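Local coordinates for fiber (Bovine adenovirus 4, PDB 4UE0), which forms the trimeric head domain of an adenovirus fibre, a capsid protein for viral attachment, and probably engages a receptor on the host cell, at residues A[84-89]-A[103-108]; A[70-75]-A[114-119]. All blocks are in the same frame, centred on the assembly; numbering follows the deposited sequence.

Interaction 1: residues A[84-89]-A[103-108]; sequences KTYGVT and SSLEPN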
loop_
_atom_site.group_PDB
_atom_site.type_symbol
_atom_site.label_atom_id
_atom_site.label_comp_id
_atom_site.label_asym_id
_atom_site.label_seq_id
_atom_site.Cartn_x
_atom_site.Cartn_y
_atom_site.Cartn_z
ATOM N N LYS A 84 13.329 8.070 -3.010
ATOM C CA LYS A 84 14.059 7.043 -2.287
ATOM C C LYS A 84 13.055 6.086 -1.673
ATOM O O LYS A 84 12.113 6.523 -1.009
ATOM C CB LYS A 84 14.937 7.650 -1.168
ATOM C CG LYS A 84 15.749 6.618 -0.396
ATOM C CD LYS A 84 17.070 6.227 -1.014
ATOM C CE LYS A 84 17.963 5.623 0.071
ATOM N NZ LYS A 84 19.360 5.382 -0.378
ATOM N N THR A 85 13.251 4.796 -1.913
ATOM C CA THR A 85 12.434 3.736 -1.317
ATOM C C THR A 85 13.204 3.087 -0.175
ATOM O O THR A 85 14.384 2.782 -0.304
ATOM C CB THR A 85 12.050 2.702 -2.373
ATOM O OG1 THR A 85 11.364 3.358 -3.437
ATOM C CG2 THR A 85 11.141 1.639 -1.804
ATOM N N TYR A 86 12.530 2.907 0.956
ATOM C CA TYR A 86 13.074 2.286 2.155
ATOM C C TYR A 86 12.336 1.029 2.495
ATOM O O TYR A 86 11.097 1.003 2.439
ATOM C CB TYR A 86 12.980 3.223 3.354
ATOM C CG TYR A 86 13.601 4.572 3.131
ATOM C CD1 TYR A 86 12.843 5.617 2.620
ATOM C CD2 TYR A 86 14.926 4.834 3.449
ATOM C CE1 TYR A 86 13.360 6.865 2.421
ATOM C CE2 TYR A 86 15.472 6.098 3.237
ATOM C CZ TYR A 86 14.688 7.109 2.742
ATOM O OH TYR A 86 15.240 8.364 2.534
ATOM N N GLY A 87 13.090 0.001 2.853
ATOM C CA GLY A 87 12.507 -1.161 3.473
ATOM C C GLY A 87 12.237 -0.891 4.947
ATOM O O GLY A 87 13.028 -0.204 5.601
ATOM N N VAL A 88 11.123 -1.404 5.455
ATOM C CA VAL A 88 10.693 -1.198 6.834
ATOM C C VAL A 88 10.483 -2.572 7.468
ATOM O O VAL A 88 9.675 -3.347 6.995
ATOM C CB VAL A 88 9.376 -0.411 6.905
ATOM C CG1 VAL A 88 9.098 -0.060 8.360
ATOM C CG2 VAL A 88 9.409 0.839 6.041
ATOM N N THR A 89 11.305 -2.880 8.460
ATOM C CA THR A 89 11.228 -4.176 9.150
ATOM C C THR A 89 10.804 -3.911 10.581
ATOM O O THR A 89 11.482 -3.152 11.283
ATOM C CB THR A 89 12.596 -4.884 9.095
ATOM O OG1 THR A 89 12.976 -5.084 7.713
ATOM C CG2 THR A 89 12.515 -6.241 9.786
ATOM N N SER A 103 17.841 2.284 5.245
ATOM C CA SER A 103 18.869 3.292 5.280
ATOM C C SER A 103 18.305 4.479 6.052
ATOM O O SER A 103 17.100 4.538 6.346
ATOM C CB SER A 103 19.379 3.593 3.867
ATOM O OG SER A 103 18.441 4.173 3.069
ATOM N N SER A 104 19.177 5.419 6.378
ATOM C CA SER A 104 18.746 6.563 7.160
ATOM C C SER A 104 17.758 7.429 6.386
ATOM O O SER A 104 17.932 7.715 5.217
ATOM C CB SER A 104 19.956 7.381 7.625
ATOM O OG SER A 104 20.666 7.935 6.531
ATOM N N LEU A 105 16.728 7.866 7.088
ATOM C CA LEU A 105 15.739 8.745 6.493
ATOM C C LEU A 105 16.314 10.163 6.309
ATOM O O LEU A 105 17.225 10.589 7.015
ATOM C CB LEU A 105 14.487 8.790 7.373
ATOM C CG LEU A 105 13.787 7.459 7.593
ATOM C CD1 LEU A 105 12.649 7.635 8.585
ATOM C CD2 LEU A 105 13.238 6.918 6.305
ATOM N N GLU A 106 15.797 10.883 5.319
ATOM C CA GLU A 106 16.139 12.288 5.146
ATOM C C GLU A 106 15.369 13.123 6.159
ATOM O O GLU A 106 14.142 13.027 6.240
ATOM C CB GLU A 106 15.759 12.792 3.758
ATOM C CG GLU A 106 16.411 12.032 2.628
ATOM C CD GLU A 106 17.895 12.257 2.571
ATOM O OE1 GLU A 106 18.349 13.392 2.819
ATOM O OE2 GLU A 106 18.618 11.292 2.266
ATOM N N PRO A 107 16.053 13.995 6.908
ATOM C CA PRO A 107 15.315 14.854 7.818
ATOM C C PRO A 107 14.342 15.799 7.111
ATOM O O PRO A 107 14.652 16.327 6.055
ATOM C CB PRO A 107 16.428 15.681 8.492
ATOM C CG PRO A 107 17.691 14.895 8.309
ATOM C CD PRO A 107 17.506 14.222 6.988
ATOM N N ASN A 108 13.209 16.047 7.749
ATOM C CA ASN A 108 12.288 17.120 7.354
ATOM C C ASN A 108 11.635 16.926 5.981
ATOM O O ASN A 108 11.233 17.882 5.338
ATOM C CB ASN A 108 12.967 18.494 7.476
ATOM C CG ASN A 108 13.611 18.676 8.835
ATOM O OD1 ASN A 108 14.809 19.006 8.952
ATOM N ND2 ASN A 108 12.846 18.395 9.861
HETATM O O HOH W 1 16.786 2.471 1.562
HETATM O O HOH W 2 17.893 8.893 1.983
#

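Interaction 2: residues A[70-75]-A[114-119]; sequences FYASCT and WTASIT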
loop_
_atom_site.group_PDB
_atom_site.type_symbol
_atom_site.label_atom_id
_atom_site.label_comp_id
_atom_site.label_asym_id
_atom_site.label_seq_id
_atom_site.Cartn_x
_atom_site.Cartn_y
_atom_site.Cartn_z
ATOM N N PHE A 70 7.481 -8.174 10.467
ATOM C CA PHE A 70 6.741 -7.542 9.393
ATOM C C PHE A 70 7.725 -6.827 8.465
ATOM O O PHE A 70 8.696 -6.228 8.930
ATOM C CB PHE A 70 5.748 -6.538 9.942
ATOM C CG PHE A 70 4.630 -7.138 10.738
ATOM C CD1 PHE A 70 4.726 -7.305 12.113
ATOM C CD2 PHE A 70 3.434 -7.475 10.124
ATOM C CE1 PHE A 70 3.681 -7.859 12.827
ATOM C CE2 PHE A 70 2.383 -8.003 10.855
ATOM C CZ PHE A 70 2.510 -8.199 12.196
ATOM N N TYR A 71 7.440 -6.879 7.156
ATOM C CA TYR A 71 8.260 -6.183 6.168
ATOM C C TYR A 71 7.342 -5.391 5.241
ATOM O O TYR A 71 6.451 -5.932 4.607
ATOM C CB TYR A 71 9.152 -7.169 5.348
ATOM C CG TYR A 71 9.903 -6.441 4.275
ATOM C CD1 TYR A 71 10.935 -5.538 4.588
ATOM C CD2 TYR A 71 9.494 -6.515 2.972
ATOM C CE1 TYR A 71 11.522 -4.755 3.632
ATOM C CE2 TYR A 71 10.090 -5.743 1.983
ATOM C CZ TYR A 71 11.075 -4.818 2.317
ATOM O OH TYR A 71 11.635 -3.996 1.374
ATOM N N ALA A 72 7.621 -4.090 5.119
ATOM C CA ALA A 72 6.896 -3.184 4.234
ATOM C C ALA A 72 7.882 -2.237 3.580
ATOM O O ALA A 72 9.090 -2.345 3.783
ATOM C CB ALA A 72 5.827 -2.424 5.006
ATOM N N SER A 73 7.407 -1.305 2.761
ATOM C CA SER A 73 8.252 -0.271 2.199
ATOM C C SER A 73 7.565 1.072 2.273
ATOM O O SER A 73 6.336 1.164 2.409
ATOM C CB SER A 73 8.677 -0.556 0.763
ATOM O OG SER A 73 7.574 -0.410 -0.104
ATOM N N CYS A 74 8.364 2.115 2.201
ATOM C CA CYS A 74 7.888 3.477 2.155
ATOM C C CYS A 74 8.832 4.298 1.328
ATOM O O CYS A 74 9.884 3.807 0.901
ATOM C CB CYS A 74 7.721 4.033 3.578
ATOM S SG CYS A 74 9.251 4.207 4.482
ATOM N N THR A 75 8.479 5.568 1.090
ATOM C CA THR A 75 9.305 6.443 0.272
ATOM C C THR A 75 9.412 7.830 0.884
ATOM O O THR A 75 8.603 8.250 1.698
ATOM C CB THR A 75 8.761 6.590 -1.165
ATOM O OG1 THR A 75 7.536 7.338 -1.161
ATOM C CG2 THR A 75 8.573 5.232 -1.856
ATOM N N TRP A 114 2.510 3.395 5.185
ATOM C CA TRP A 114 2.772 2.016 4.775
ATOM C C TRP A 114 1.898 1.075 5.537
ATOM O O TRP A 114 1.387 1.368 6.611
ATOM C CB TRP A 114 4.261 1.650 4.945
ATOM C CG TRP A 114 4.839 1.893 6.310
ATOM C CD1 TRP A 114 5.565 2.971 6.696
ATOM C CD2 TRP A 114 4.791 1.019 7.453
ATOM N NE1 TRP A 114 5.980 2.826 7.982
ATOM C CE2 TRP A 114 5.493 1.647 8.479
ATOM C CE3 TRP A 114 4.196 -0.224 7.707
ATOM C CZ2 TRP A 114 5.596 1.093 9.755
ATOM C CZ3 TRP A 114 4.273 -0.750 8.974
ATOM C CH2 TRP A 114 4.975 -0.092 9.979
ATOM N N THR A 115 1.768 -0.116 4.965
ATOM C CA THR A 115 1.039 -1.188 5.582
ATOM C C THR A 115 1.766 -2.510 5.376
ATOM O O THR A 115 2.221 -2.779 4.278
ATOM C CB THR A 115 -0.384 -1.396 4.970
ATOM O OG1 THR A 115 -1.184 -0.226 5.151
ATOM C CG2 THR A 115 -1.090 -2.604 5.624
ATOM N N ALA A 116 1.799 -3.321 6.417
ATOM C CA ALA A 116 2.359 -4.666 6.379
ATOM C C ALA A 116 1.278 -5.665 6.723
ATOM O O ALA A 116 0.366 -5.372 7.511
ATOM C CB ALA A 116 3.504 -4.812 7.378
ATOM N N SER A 117 1.365 -6.880 6.180
ATOM C CA SER A 117 0.375 -7.920 6.444
ATOM C C SER A 117 1.067 -9.274 6.492
ATOM O O SER A 117 1.809 -9.617 5.560
ATOM C CB SER A 117 -0.662 -7.983 5.272
ATOM O OG SER A 117 -1.528 -9.106 5.406
ATOM N N ILE A 118 0.787 -10.019 7.565
ATOM C CA ILE A 118 1.220 -11.402 7.715
ATOM C C ILE A 118 -0.021 -12.274 7.838
ATOM O O ILE A 118 -0.924 -11.961 8.603
ATOM C CB ILE A 118 2.115 -11.566 8.950
ATOM C CG1 ILE A 118 3.487 -10.975 8.704
ATOM C CG2 ILE A 118 2.281 -13.045 9.302
ATOM C CD1 ILE A 118 4.393 -10.921 9.912
ATOM N N THR A 119 -0.029 -13.385 7.105
ATOM C CA THR A 119 -1.030 -14.430 7.310
ATOM C C THR A 119 -0.445 -15.629 8.048
ATOM O O THR A 119 0.630 -16.120 7.695
ATOM C CB THR A 119 -1.570 -14.916 5.961
ATOM O OG1 THR A 119 -2.352 -13.874 5.398
ATOM C CG2 THR A 119 -2.394 -16.192 6.115
HETATM O O HOH W 3 3.978 -7.114 4.887
#

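Interaction 1: residues A[84-89]-A[103-108]
Tyr86 carries this contact, its aromatic ring sandwiched between an aliphatic chain of its own strand and a leucine from the facing loop. Leu105 CD2 lies 3.6 Å from the Tyr86 ring centroid, only 2° off the ring normal, a CH-pi contact centred on the face. A branched side chain suits this place, because one methyl can be lowered squarely onto the ring. On the opposite face, Lys84 CG sits 3.3 Å above the Tyr86 ring plane, offset toward the rim. With CG anti to the backbone N and a bend at chi2, the long lysine chain runs on until Lys84 CE is 3.4 Å from Ser103 OG.

Beyond this tight packing the contact is looser and wet, and no direct hydrogen bond joins the segments. One water links Thr85 O (3.1 Å) to Ser103 OG (2.8 Å), a hydroxyl small enough to fit beside the ring. Another joins Tyr86 OH to Glu106 OE2, each within 2.8 Å of it, on the side where Glu106 is partly exposed. Gln76 accepts a hydrogen bond from Glu106 N and a weak one from Tyr86 OH. The loop following strand 96-101 thus packs against strand 83-93, which lies between strands 96-101 and 70-77 in its sheet.

Interaction 2: residues A[70-75]-A[114-119]
In the beta-sandwich of the fibre head, strands 70-77 and 114-120 are outermost members of two different four-stranded sheets within the chain, and they meet along one side of the sandwich. Their segments 70-75 and 114-119 run roughly antiparallel, at 155°, but the segment axes come no closer than 6.1 Å and no direct hydrogen bond joins them. Side chains and one bridging water lie between them.

Ala72 and Ala116 have the nearest CA atoms across the pair. Both methyls point at the partner strand, with Ala72 CB and Ala116 CB 4.1 Å apart; so small a side chain suits a place with little room. Larger groups take over on either side. Trp114 holds CG in the crowded position between its backbone N and carbonyl carbon (chi1 54°), which brings the indole beside Ala72, whose CB is 3.8 Å from Trp114 CE3. Trp114 CB lies 3.3 Å from Ser73 O. On the five-membered-ring side, Cys74 CB approaches Trp114 CD1; Cys74 SG, also in the crowded position (chi1 66°), makes an oblique sulfur-aromatic contact, its compact, polarisable sulfur suiting a buried place beside the indole. Leu38 and Ile90 also pack on Trp114, so the broad indole reaches both sheets.

At the other end, Phe70 has CG anti to the carbonyl carbon (chi1 -67°), and its CB rests against Ala116 CB. Its flat ring offers a broad apolar face, over which the unbranched CG1-CD1 arm of Ile118 lays CD1, offset toward the rim, in a CH-pi contact; Phe64 meets this ring edge-to-face. Tyr71 and Ser117 point away, and their hydroxyls hydrogen-bond to Thr75 OG1 and Ser41 OG, respectively, of a neighbouring subunit. A water lies 2.8 Å from Tyr71 O, to which it can donate, and accepts from Ser117 N at 2.9 Å.

How the interactions relate
Strand 70-77 connects the two contacts, whose centres lie 14 Å apart: it supplies one side of interaction 2 and is the sheet neighbour of strand 83-93, which supplies one side of interaction 1. Probable backbone hydrogen bonds join the two strands directly, Tyr86 N to Cys74 O and Val88 N to Ala72 O, both 2.8 Å. Along the chain the order is 70-75, 84-89, 103-108, 114-119, so interaction 1 falls wholly between the two halves of interaction 2. Interaction 1 fastens a loop to one sheet, whereas interaction 2 joins that sheet to the other. Both also reach the second subunit, so the monomer's packing continues into the trimeric head.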